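Local coordinates for probable outer membrane protein (Pseudomonas aeruginosa, PDB 3DWO) that probably carries long-chain fatty acids or other hydrophobic compounds across the outer membrane as a beta-barrel channel of the FadL family, at residues Gly132-Val137 / Ser174-Leu179; Thr325-Pro330 / Gln416-Gly421. All blocks are in the same frame, centred on the assembly; numbering follows the deposited sequence.

Both contacts join chain segments at one end of the FadL-family beta barrel, their centres about 11 Å apart. Interaction 1 is wholly buried and ties the loop between strands 110-125 and 138-153 to the end of strand 158-177, using backbone bonds, an amide-carboxylate pair and an amide-to-carbonyl bond. Interaction 2 is partly buried; there the loop between strands 395-411 and 423-441 reaches the two-stranded hairpin 316-330 through long polar side chains, two waters and an aliphatic patch. The two meet where Leu419 packs against Gln175 and Leu177, and segments of both touch the octyl tail of the same C8E detergent molecule, chain C, in interaction 1 through Leu177 and Leu179.

Interaction 1. Residues Gly132-Val137 / Ser174-Leu179; sequences GRDFAV and SQNLDL. With C8E ((hydroxyethyloxy)tri(ethyloxy)octane), chain C; C8E ((hydroxyethyloxy)tri(ethyloxy)octane), chain D.
With CG anti to the backbone N (chi1 179°), Asn176 extends its amide alongside Asp134, whose own CG lies beside its backbone N (chi1 -71°). The two flat groups are nearly coplanar, and Asn176 ND2 meets Asp134 OD1 almost along the C-O axis at 2.6 Å. In this FadL-family beta barrel, the pairing fastens the loop before strand 138-153 to the end of strand 158-177. Gln175, anti at chi1 (171°) and extended beyond CG, reaches across to the same loop, NE2 donating in the amide plane to Asp134 O at 2.7 Å, in a practically straight bond. Its OE1 takes hydrogen bonds from Arg372 and from O21 of the chain D detergent, so both ends of the amide are used and its rotation is fixed. Backbone bonds flank these side chains, Asn176 N to Arg133 O at 2.9 Å and the longer Val137 N to Ser174 O. Farther along, the Asp178 carboxylate N-caps the following helix through Ala181 N and takes Ser197 N on OD2. Two waters link it to Asp134, probably easing repulsion between the acids, whose OD2 atoms stand 4.9 Å apart. Ser174 OG, which accepts a hydrogen bond from Asp138 N, lies close against the apolar side chain of Val137, with OG 3.2 Å from CB.

Interaction 2. Residues Thr325-Pro330 / Gln416-Gly421; sequences TIVSIP and QDRLGG. With C8E ((hydroxyethyloxy)tri(ethyloxy)octane), chain C.
Val327 CG2, anti to the backbone N, lies against one face of the Gln416 amide, 3.5 Å from NE2, as the two side chains cross obliquely. The same methyl touches Leu419 CG at 4.0 Å and the aliphatic part of Arg418, so one valine branch meets three residues of the loop. Leu419 continues the apolar patch by crossing Ile329 at about a right angle, CD1 to CD1. These contacts hold a short 3-10 turn, between strands 395-411 and 423-441, against the hairpin of strands 316-321 and 324-330. In that hairpin Ile326 and Val327 both face Leu319, forming a classic beta bulge at the corner of the chain.

Polar tips bond to the carbonyls that precede and follow Val327 in sequence. Arg418 starts from the crowded chi1 position and bends at chi3 (64°), which brings NH1 to Ile326 O at 2.7 Å. That carbonyl oxygen sits at the edge of the guanidinium, although NH1 lies above the carbonyl plane. Water 3 accepts from NH1 and donates to Thr325 O, so NH1 reaches Ile326 O directly and Thr325 O through the water. Gln416, extended beyond CG, gives NE2 to Ser328 O at 2.7 Å, while its OE1 receives water 4, which in turn accepts from Ser328 N.

The octyl end of the chain C detergent runs past Ile326, Val327, Arg418 and Leu419, with C4 3.6 Å from Arg418 O. That oxygen also accepts a hydrogen bond from Ser182 OG. The chemistry is thus divided: amide and guanidinium bind the carbonyls of Ser328 and Ile326, whereas branches of Ile326, Val327 and Leu419 give the tail an apolar surface, consistent with a family that handles hydrophobic compounds.

Interaction 1. Residues Gly132-Val137 / Ser174-Leu179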
ATOM      1  N   GLY A 132      12.128  18.584   4.223  1.00 16.75           N
ATOM      2  CA  GLY A 132      11.392  18.135   3.054  1.00 17.88           C
ATOM      3  C   GLY A 132       9.901  18.418   3.146  1.00 18.35           C
ATOM      4  O   GLY A 132       9.116  17.819   2.413  1.00 19.47           O
ATOM      5  N   ARG A 133       9.501  19.340   4.021  1.00 18.25           N
ATOM      6  CA  ARG A 133       8.078  19.652   4.199  1.00 18.32           C
ATOM      7  C   ARG A 133       7.350  20.138   2.943  1.00 19.03           C
ATOM      8  O   ARG A 133       6.123  20.002   2.850  1.00 19.20           O
ATOM      9  CB  ARG A 133       7.884  20.665   5.343  1.00 16.93           C
ATOM     10  CG  ARG A 133       8.528  22.030   5.129  1.00 15.99           C
ATOM     11  CD  ARG A 133       8.335  22.915   6.357  1.00 18.15           C
ATOM     12  NE  ARG A 133       8.970  24.228   6.220  1.00 17.82           N
ATOM     13  CZ  ARG A 133      10.285  24.430   6.238  1.00 19.50           C
ATOM     14  NH1 ARG A 133      11.115  23.406   6.391  1.00 16.51           N
ATOM     15  NH2 ARG A 133      10.769  25.658   6.096  1.00 19.85           N
ATOM     16  N   ASP A 134       8.081  20.702   1.981  1.00 17.01           N
ATOM     17  CA  ASP A 134       7.442  21.168   0.745  1.00 20.81           C
ATOM     18  C   ASP A 134       7.040  19.985  -0.139  1.00 19.85           C
ATOM     19  O   ASP A 134       6.337  20.158  -1.128  1.00 21.52           O
ATOM     20  CB  ASP A 134       8.371  22.075  -0.077  1.00 22.59           C
ATOM     21  CG  ASP A 134       8.589  23.453   0.555  1.00 27.85           C
ATOM     22  OD1 ASP A 134       7.891  23.810   1.530  1.00 24.66           O
ATOM     23  OD2 ASP A 134       9.475  24.189   0.054  1.00 30.91           O
ATOM     24  N   PHE A 135       7.498  18.790   0.214  1.00 19.26           N
ATOM     25  CA  PHE A 135       7.191  17.591  -0.562  1.00 19.60           C
ATOM     26  C   PHE A 135       6.236  16.658   0.152  1.00 19.56           C
ATOM     27  O   PHE A 135       5.444  15.965  -0.493  1.00 19.77           O
ATOM     28  CB  PHE A 135       8.471  16.815  -0.892  1.00 19.48           C
ATOM     29  CG  PHE A 135       9.424  17.566  -1.778  1.00 20.13           C
ATOM     30  CD1 PHE A 135      10.280  18.523  -1.249  1.00 21.95           C
ATOM     31  CD2 PHE A 135       9.445  17.330  -3.148  1.00 19.82           C
ATOM     32  CE1 PHE A 135      11.150  19.240  -2.076  1.00 22.39           C
ATOM     33  CE2 PHE A 135      10.308  18.038  -3.983  1.00 22.42           C
ATOM     34  CZ  PHE A 135      11.162  18.996  -3.442  1.00 22.35           C
ATOM     35  N   ALA A 136       6.313  16.627   1.479  1.00 17.74           N
ATOM     36  CA  ALA A 136       5.438  15.760   2.246  1.00 17.16           C
ATOM     37  C   ALA A 136       5.561  15.942   3.744  1.00 17.99           C
ATOM     38  O   ALA A 136       6.637  16.249   4.273  1.00 17.67           O
ATOM     39  CB  ALA A 136       5.716  14.304   1.900  1.00 15.13           C
ATOM     40  N   VAL A 137       4.434  15.764   4.419  1.00 16.83           N
ATOM     41  CA  VAL A 137       4.390  15.819   5.868  1.00 17.52           C
ATOM     42  C   VAL A 137       3.749  14.484   6.240  1.00 17.65           C
ATOM     43  O   VAL A 137       4.445  13.545   6.621  1.00 18.04           O
ATOM     44  CB  VAL A 137       3.543  17.003   6.388  1.00 19.65           C
ATOM     45  CG1 VAL A 137       3.475  16.964   7.917  1.00 20.03           C
ATOM     46  CG2 VAL A 137       4.171  18.323   5.943  1.00 20.13           C
ATOM     47  N   SER A 174      -0.921  15.518   3.503  1.00 18.00           N
ATOM     48  CA  SER A 174      -0.691  16.882   3.954  1.00 17.64           C
ATOM     49  C   SER A 174       0.680  17.236   3.396  1.00 17.24           C
ATOM     50  O   SER A 174       1.529  16.363   3.219  1.00 16.01           O
ATOM     51  CB  SER A 174      -0.722  16.999   5.487  1.00 14.22           C
ATOM     52  OG  SER A 174       0.393  16.369   6.084  1.00 22.35           O
ATOM     53  N   GLN A 175       0.895  18.511   3.112  1.00 17.17           N
ATOM     54  CA  GLN A 175       2.150  18.940   2.525  1.00 20.99           C
ATOM     55  C   GLN A 175       2.197  20.452   2.667  1.00 20.87           C
ATOM     56  O   GLN A 175       1.158  21.114   2.631  1.00 20.94           O
ATOM     57  CB  GLN A 175       2.155  18.517   1.045  1.00 24.41           C
ATOM     58  CG  GLN A 175       3.270  19.049   0.171  1.00 28.53           C
ATOM     59  CD  GLN A 175       3.188  18.475  -1.235  1.00 30.52           C
ATOM     60  OE1 GLN A 175       2.205  17.824  -1.587  1.00 31.78           O
ATOM     61  NE2 GLN A 175       4.211  18.714  -2.045  1.00 31.17           N
ATOM     62  N   ASN A 176       3.392  20.994   2.860  1.00 18.81           N
ATOM     63  CA  ASN A 176       3.533  22.432   2.999  1.00 18.78           C
ATOM     64  C   ASN A 176       3.482  23.098   1.635  1.00 20.13           C
ATOM     65  O   ASN A 176       4.008  22.557   0.657  1.00 19.89           O
ATOM     66  CB  ASN A 176       4.863  22.785   3.649  1.00 18.75           C
ATOM     67  CG  ASN A 176       5.049  24.283   3.796  1.00 20.54           C
ATOM     68  OD1 ASN A 176       4.303  24.935   4.528  1.00 17.57           O
ATOM     69  ND2 ASN A 176       6.039  24.839   3.094  1.00 18.86           N
ATOM     70  N   LEU A 177       2.847  24.265   1.576  1.00 18.88           N
ATOM     71  CA  LEU A 177       2.768  25.036   0.344  1.00 20.01           C
ATOM     72  C   LEU A 177       3.406  26.382   0.646  1.00 21.37           C
ATOM     73  O   LEU A 177       3.153  26.985   1.692  1.00 19.57           O
ATOM     74  CB  LEU A 177       1.324  25.282  -0.094  1.00 22.84           C
ATOM     75  CG  LEU A 177       0.345  24.137  -0.340  1.00 28.07           C
ATOM     76  CD1 LEU A 177      -0.916  24.735  -0.970  1.00 28.90           C
ATOM     77  CD2 LEU A 177       0.949  23.072  -1.260  1.00 30.72           C
ATOM     78  N   ASP A 178       4.224  26.848  -0.287  1.00 20.79           N
ATOM     79  CA  ASP A 178       4.920  28.124  -0.172  1.00 23.36           C
ATOM     80  C   ASP A 178       4.451  28.997  -1.353  1.00 24.78           C
ATOM     81  O   ASP A 178       5.060  28.969  -2.430  1.00 23.56           O
ATOM     82  CB  ASP A 178       6.426  27.856  -0.267  1.00 23.63           C
ATOM     83  CG  ASP A 178       7.253  29.087  -0.054  1.00 24.71           C
ATOM     84  OD1 ASP A 178       6.719  30.202  -0.215  1.00 27.64           O
ATOM     85  OD2 ASP A 178       8.452  28.935   0.261  1.00 28.26           O
ATOM     86  N   LEU A 179       3.375  29.760  -1.156  1.00 24.90           N
ATOM     87  CA  LEU A 179       2.826  30.610  -2.223  1.00 26.83           C
ATOM     88  C   LEU A 179       3.815  31.561  -2.908  1.00 25.59           C
ATOM     89  O   LEU A 179       3.751  31.746  -4.124  1.00 26.24           O
ATOM     90  CB  LEU A 179       1.634  31.433  -1.717  1.00 25.71           C
ATOM     91  CG  LEU A 179       0.373  30.742  -1.191  1.00 28.26           C
ATOM     92  CD1 LEU A 179      -0.810  31.673  -1.414  1.00 27.96           C
ATOM     93  CD2 LEU A 179       0.125  29.431  -1.901  1.00 27.28           C
TER
HETATM   94  C1  C8E C 453      -1.510  22.692  -4.597  1.00 30.17           C
HETATM   95  C2  C8E C 453      -1.209  23.757  -5.539  1.00 28.94           C
HETATM   96  C3  C8E C 453      -0.928  25.042  -4.914  1.00 28.37           C
HETATM   97  C4  C8E C 453      -0.799  26.018  -5.983  1.00 27.65           C
HETATM   98  C5  C8E C 453      -0.296  27.280  -5.398  1.00 28.17           C
HETATM   99  C6  C8E C 453      -0.037  28.240  -6.440  1.00 28.91           C
HETATM  100  C7  C8E C 453       0.181  29.436  -5.643  1.00 28.97           C
HETATM  101  C8  C8E C 453       0.395  30.554  -6.570  1.00 30.19           C
HETATM  102  O9  C8E C 453       0.711  31.899  -6.268  1.00 34.68           O
HETATM  103  C10 C8E C 453      -0.172  32.668  -5.477  1.00 33.99           C
HETATM  104  C11 C8E C 453       0.462  34.017  -5.401  1.00 37.40           C
HETATM  105  O12 C8E C 453       0.855  34.352  -4.065  1.00 42.54           O
HETATM  106  C13 C8E C 453       1.672  35.546  -3.983  1.00 46.98           C
HETATM  107  C14 C8E C 453       2.219  36.210  -2.685  1.00 52.83           C
HETATM  108  O15 C8E C 453       2.252  35.774  -1.290  1.00 54.32           O
HETATM  109  C16 C8E C 453       1.069  36.206  -0.597  1.00 54.57           C
HETATM  110  C17 C8E C 453       1.170  37.585   0.075  1.00 53.90           C
HETATM  111  O18 C8E C 453       0.029  38.445   0.284  1.00 53.07           O
HETATM  112  C19 C8E C 453      -0.198  39.352  -0.827  1.00 53.49           C
HETATM  113  C20 C8E C 453      -1.557  40.100  -1.078  1.00 53.75           C
HETATM  114  O21 C8E C 453      -1.823  40.600  -2.394  1.00 54.93           O
HETATM  115  C1  C8E D 454       6.453   7.267  -4.636  1.00 50.18           C
HETATM  116  C2  C8E D 454       5.409   8.044  -3.978  1.00 50.76           C
HETATM  117  C3  C8E D 454       4.051   7.784  -4.438  1.00 49.31           C
HETATM  118  C4  C8E D 454       3.160   8.571  -3.603  1.00 50.82           C
HETATM  119  C5  C8E D 454       1.797   7.988  -3.675  1.00 50.43           C
HETATM  120  C6  C8E D 454       1.003   8.427  -2.542  1.00 51.12           C
HETATM  121  C7  C8E D 454      -0.332   8.225  -3.078  1.00 52.35           C
HETATM  122  C8  C8E D 454      -1.211   7.694  -2.008  1.00 53.78           C
HETATM  123  O9  C8E D 454      -2.491   8.182  -1.634  1.00 51.56           O
HETATM  124  C10 C8E D 454      -2.608   9.515  -1.177  1.00 51.76           C
HETATM  125  C11 C8E D 454      -4.061   9.716  -0.878  1.00 49.18           C
HETATM  126  O12 C8E D 454      -4.728  10.331  -1.993  1.00 48.77           O
HETATM  127  C13 C8E D 454      -5.218  11.689  -1.771  1.00 46.07           C
HETATM  128  C14 C8E D 454      -4.390  13.006  -1.915  1.00 47.72           C
HETATM  129  O15 C8E D 454      -4.651  14.242  -2.646  1.00 48.48           O
HETATM  130  C16 C8E D 454      -4.119  14.203  -3.986  1.00 47.91           C
HETATM  131  C17 C8E D 454      -2.677  14.727  -4.123  1.00 45.87           C
HETATM  132  O18 C8E D 454      -2.025  15.530  -3.117  1.00 46.74           O
HETATM  133  C19 C8E D 454      -2.214  16.958  -3.305  1.00 44.79           C
HETATM  134  C20 C8E D 454      -1.019  17.974  -3.441  1.00 45.53           C
HETATM  135  O21 C8E D 454      -0.543  18.651  -2.268  1.00 42.02           O
HETATM  136  O   HOH W   1      10.001  26.803  -0.594  1.00 25.45           O
HETATM  137  O   HOH W   2       8.977  26.582   2.270  1.00 28.42           O

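Interaction 2. Residues Thr325-Pro330 / Gln416-Gly421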
ATOM      1  N   THR A 325      -8.320  20.535 -12.204  1.00 18.58           N
ATOM      2  CA  THR A 325      -7.058  20.173 -11.570  1.00 19.67           C
ATOM      3  C   THR A 325      -6.464  21.280 -10.711  1.00 19.02           C
ATOM      4  O   THR A 325      -6.365  22.429 -11.132  1.00 19.84           O
ATOM      5  CB  THR A 325      -6.013  19.750 -12.635  1.00 21.02           C
ATOM      6  OG1 THR A 325      -6.395  18.484 -13.191  1.00 25.66           O
ATOM      7  CG2 THR A 325      -4.615  19.627 -12.020  1.00 20.80           C
ATOM      8  N   ILE A 326      -6.090  20.929  -9.488  1.00 19.69           N
ATOM      9  CA  ILE A 326      -5.451  21.885  -8.597  1.00 20.07           C
ATOM     10  C   ILE A 326      -3.960  21.675  -8.857  1.00 19.69           C
ATOM     11  O   ILE A 326      -3.225  22.627  -9.125  1.00 20.01           O
ATOM     12  CB  ILE A 326      -5.779  21.597  -7.122  1.00 20.42           C
ATOM     13  CG1 ILE A 326      -7.251  21.924  -6.846  1.00 22.77           C
ATOM     14  CG2 ILE A 326      -4.880  22.419  -6.220  1.00 20.16           C
ATOM     15  CD1 ILE A 326      -7.626  23.351  -7.146  1.00 23.50           C
ATOM     16  N   VAL A 327      -3.528  20.418  -8.787  1.00 17.76           N
ATOM     17  CA  VAL A 327      -2.145  20.057  -9.062  1.00 18.17           C
ATOM     18  C   VAL A 327      -2.080  18.587  -9.457  1.00 20.10           C
ATOM     19  O   VAL A 327      -2.803  17.749  -8.908  1.00 19.85           O
ATOM     20  CB  VAL A 327      -1.200  20.300  -7.840  1.00 19.62           C
ATOM     21  CG1 VAL A 327      -1.583  19.401  -6.673  1.00 17.40           C
ATOM     22  CG2 VAL A 327       0.250  20.039  -8.252  1.00 18.17           C
ATOM     23  N   SER A 328      -1.232  18.284 -10.437  1.00 20.26           N
ATOM     24  CA  SER A 328      -1.048  16.914 -10.897  1.00 21.06           C
ATOM     25  C   SER A 328       0.420  16.537 -10.679  1.00 21.23           C
ATOM     26  O   SER A 328       1.320  17.208 -11.173  1.00 21.55           O
ATOM     27  CB  SER A 328      -1.408  16.797 -12.378  1.00 20.83           C
ATOM     28  OG  SER A 328      -1.424  15.439 -12.778  1.00 24.23           O
ATOM     29  N   ILE A 329       0.650  15.468  -9.931  1.00 21.59           N
ATOM     30  CA  ILE A 329       2.000  15.011  -9.628  1.00 23.23           C
ATOM     31  C   ILE A 329       2.299  13.680 -10.325  1.00 23.58           C
ATOM     32  O   ILE A 329       1.668  12.660 -10.049  1.00 22.85           O
ATOM     33  CB  ILE A 329       2.176  14.845  -8.097  1.00 22.54           C
ATOM     34  CG1 ILE A 329       1.837  16.164  -7.404  1.00 24.55           C
ATOM     35  CG2 ILE A 329       3.611  14.424  -7.764  1.00 24.10           C
ATOM     36  CD1 ILE A 329       1.820  16.083  -5.889  1.00 27.00           C
ATOM     37  N   PRO A 330       3.266  13.680 -11.251  1.00 25.11           N
ATOM     38  CA  PRO A 330       3.599  12.436 -11.954  1.00 24.89           C
ATOM     39  C   PRO A 330       4.363  11.459 -11.071  1.00 24.49           C
ATOM     40  O   PRO A 330       5.205  11.854 -10.274  1.00 25.96           O
ATOM     41  CB  PRO A 330       4.443  12.919 -13.132  1.00 26.06           C
ATOM     42  CG  PRO A 330       3.994  14.348 -13.330  1.00 26.99           C
ATOM     43  CD  PRO A 330       3.894  14.835 -11.911  1.00 24.79           C
ATOM     44  N   GLN A 416       7.392  20.700  -9.088  1.00 17.96           N
ATOM     45  CA  GLN A 416       7.014  21.501 -10.240  1.00 19.61           C
ATOM     46  C   GLN A 416       6.844  22.963  -9.796  1.00 20.70           C
ATOM     47  O   GLN A 416       6.833  23.257  -8.595  1.00 19.52           O
ATOM     48  CB  GLN A 416       5.705  20.973 -10.827  1.00 17.90           C
ATOM     49  CG  GLN A 416       4.579  20.878  -9.803  1.00 18.81           C
ATOM     50  CD  GLN A 416       3.317  20.316 -10.404  1.00 19.49           C
ATOM     51  OE1 GLN A 416       2.590  21.010 -11.130  1.00 19.17           O
ATOM     52  NE2 GLN A 416       3.056  19.041 -10.131  1.00 17.65           N
ATOM     53  N   ASP A 417       6.700  23.869 -10.759  1.00 20.48           N
ATOM     54  CA  ASP A 417       6.556  25.294 -10.457  1.00 20.70           C
ATOM     55  C   ASP A 417       5.521  25.654  -9.378  1.00 21.17           C
ATOM     56  O   ASP A 417       5.863  26.297  -8.388  1.00 19.21           O
ATOM     57  CB  ASP A 417       6.224  26.083 -11.728  1.00 23.71           C
ATOM     58  CG  ASP A 417       7.332  26.015 -12.775  1.00 31.11           C
ATOM     59  OD1 ASP A 417       8.511  25.837 -12.398  1.00 32.19           O
ATOM     60  OD2 ASP A 417       7.025  26.162 -13.980  1.00 33.86           O
ATOM     61  N   ARG A 418       4.264  25.250  -9.559  1.00 19.54           N
ATOM     62  CA  ARG A 418       3.239  25.606  -8.583  1.00 21.59           C
ATOM     63  C   ARG A 418       3.431  25.021  -7.185  1.00 20.48           C
ATOM     64  O   ARG A 418       2.755  25.432  -6.241  1.00 19.69           O
ATOM     65  CB  ARG A 418       1.833  25.283  -9.117  1.00 21.50           C
ATOM     66  CG  ARG A 418       1.476  23.820  -9.250  1.00 22.70           C
ATOM     67  CD  ARG A 418       0.046  23.687  -9.788  1.00 21.57           C
ATOM     68  NE  ARG A 418      -0.084  24.229 -11.138  1.00 22.05           N
ATOM     69  CZ  ARG A 418      -1.242  24.394 -11.778  1.00 23.57           C
ATOM     70  NH1 ARG A 418      -2.389  24.063 -11.199  1.00 19.23           N
ATOM     71  NH2 ARG A 418      -1.255  24.902 -13.000  1.00 21.12           N
ATOM     72  N   LEU A 419       4.359  24.078  -7.044  1.00 21.32           N
ATOM     73  CA  LEU A 419       4.636  23.487  -5.734  1.00 21.90           C
ATOM     74  C   LEU A 419       5.891  24.064  -5.076  1.00 21.28           C
ATOM     75  O   LEU A 419       6.389  23.529  -4.084  1.00 21.05           O
ATOM     76  CB  LEU A 419       4.758  21.964  -5.836  1.00 21.55           C
ATOM     77  CG  LEU A 419       3.443  21.219  -6.089  1.00 22.82           C
ATOM     78  CD1 LEU A 419       3.711  19.722  -6.087  1.00 21.21           C
ATOM     79  CD2 LEU A 419       2.408  21.580  -5.004  1.00 20.84           C
ATOM     80  N   GLY A 420       6.406  25.155  -5.631  1.00 22.72           N
ATOM     81  CA  GLY A 420       7.577  25.788  -5.047  1.00 24.18           C
ATOM     82  C   GLY A 420       8.930  25.614  -5.719  1.00 22.38           C
ATOM     83  O   GLY A 420       9.879  26.312  -5.360  1.00 21.77           O
ATOM     84  N   GLY A 421       9.038  24.680  -6.662  1.00 24.57           N
ATOM     85  CA  GLY A 421      10.297  24.469  -7.370  1.00 19.85           C
ATOM     86  C   GLY A 421      11.491  23.947  -6.580  1.00 21.60           C
ATOM     87  O   GLY A 421      12.628  24.020  -7.056  1.00 20.23           O
TER
HETATM   88  C1  C8E C 453      -1.510  22.692  -4.597  1.00 30.17           C
HETATM   89  C2  C8E C 453      -1.209  23.757  -5.539  1.00 28.94           C
HETATM   90  C3  C8E C 453      -0.928  25.042  -4.914  1.00 28.37           C
HETATM   91  C4  C8E C 453      -0.799  26.018  -5.983  1.00 27.65           C
HETATM   92  C5  C8E C 453      -0.296  27.280  -5.398  1.00 28.17           C
HETATM   93  C6  C8E C 453      -0.037  28.240  -6.440  1.00 28.91           C
HETATM   94  C7  C8E C 453       0.181  29.436  -5.643  1.00 28.97           C
HETATM   95  C8  C8E C 453       0.395  30.554  -6.570  1.00 30.19           C
HETATM   96  O9  C8E C 453       0.711  31.899  -6.268  1.00 34.68           O
HETATM   97  C10 C8E C 453      -0.172  32.668  -5.477  1.00 33.99           C
HETATM   98  C11 C8E C 453       0.462  34.017  -5.401  1.00 37.40           C
HETATM   99  O12 C8E C 453       0.855  34.352  -4.065  1.00 42.54           O
HETATM  100  C13 C8E C 453       1.672  35.546  -3.983  1.00 46.98           C
HETATM  101  C14 C8E C 453       2.219  36.210  -2.685  1.00 52.83           C
HETATM  102  O15 C8E C 453       2.252  35.774  -1.290  1.00 54.32           O
HETATM  103  C16 C8E C 453       1.069  36.206  -0.597  1.00 54.57           C
HETATM  104  C17 C8E C 453       1.170  37.585   0.075  1.00 53.90           C
HETATM  105  O18 C8E C 453       0.029  38.445   0.284  1.00 53.07           O
HETATM  106  C19 C8E C 453      -0.198  39.352  -0.827  1.00 53.49           C
HETATM  107  C20 C8E C 453      -1.557  40.100  -1.078  1.00 53.75           C
HETATM  108  O21 C8E C 453      -1.823  40.600  -2.394  1.00 54.93           O
HETATM  109  O   HOH W   3      -4.648  24.225 -12.824  1.00 48.43           O
HETATM  110  O   HOH W   4      -0.003  20.491 -11.838  1.00 21.98           O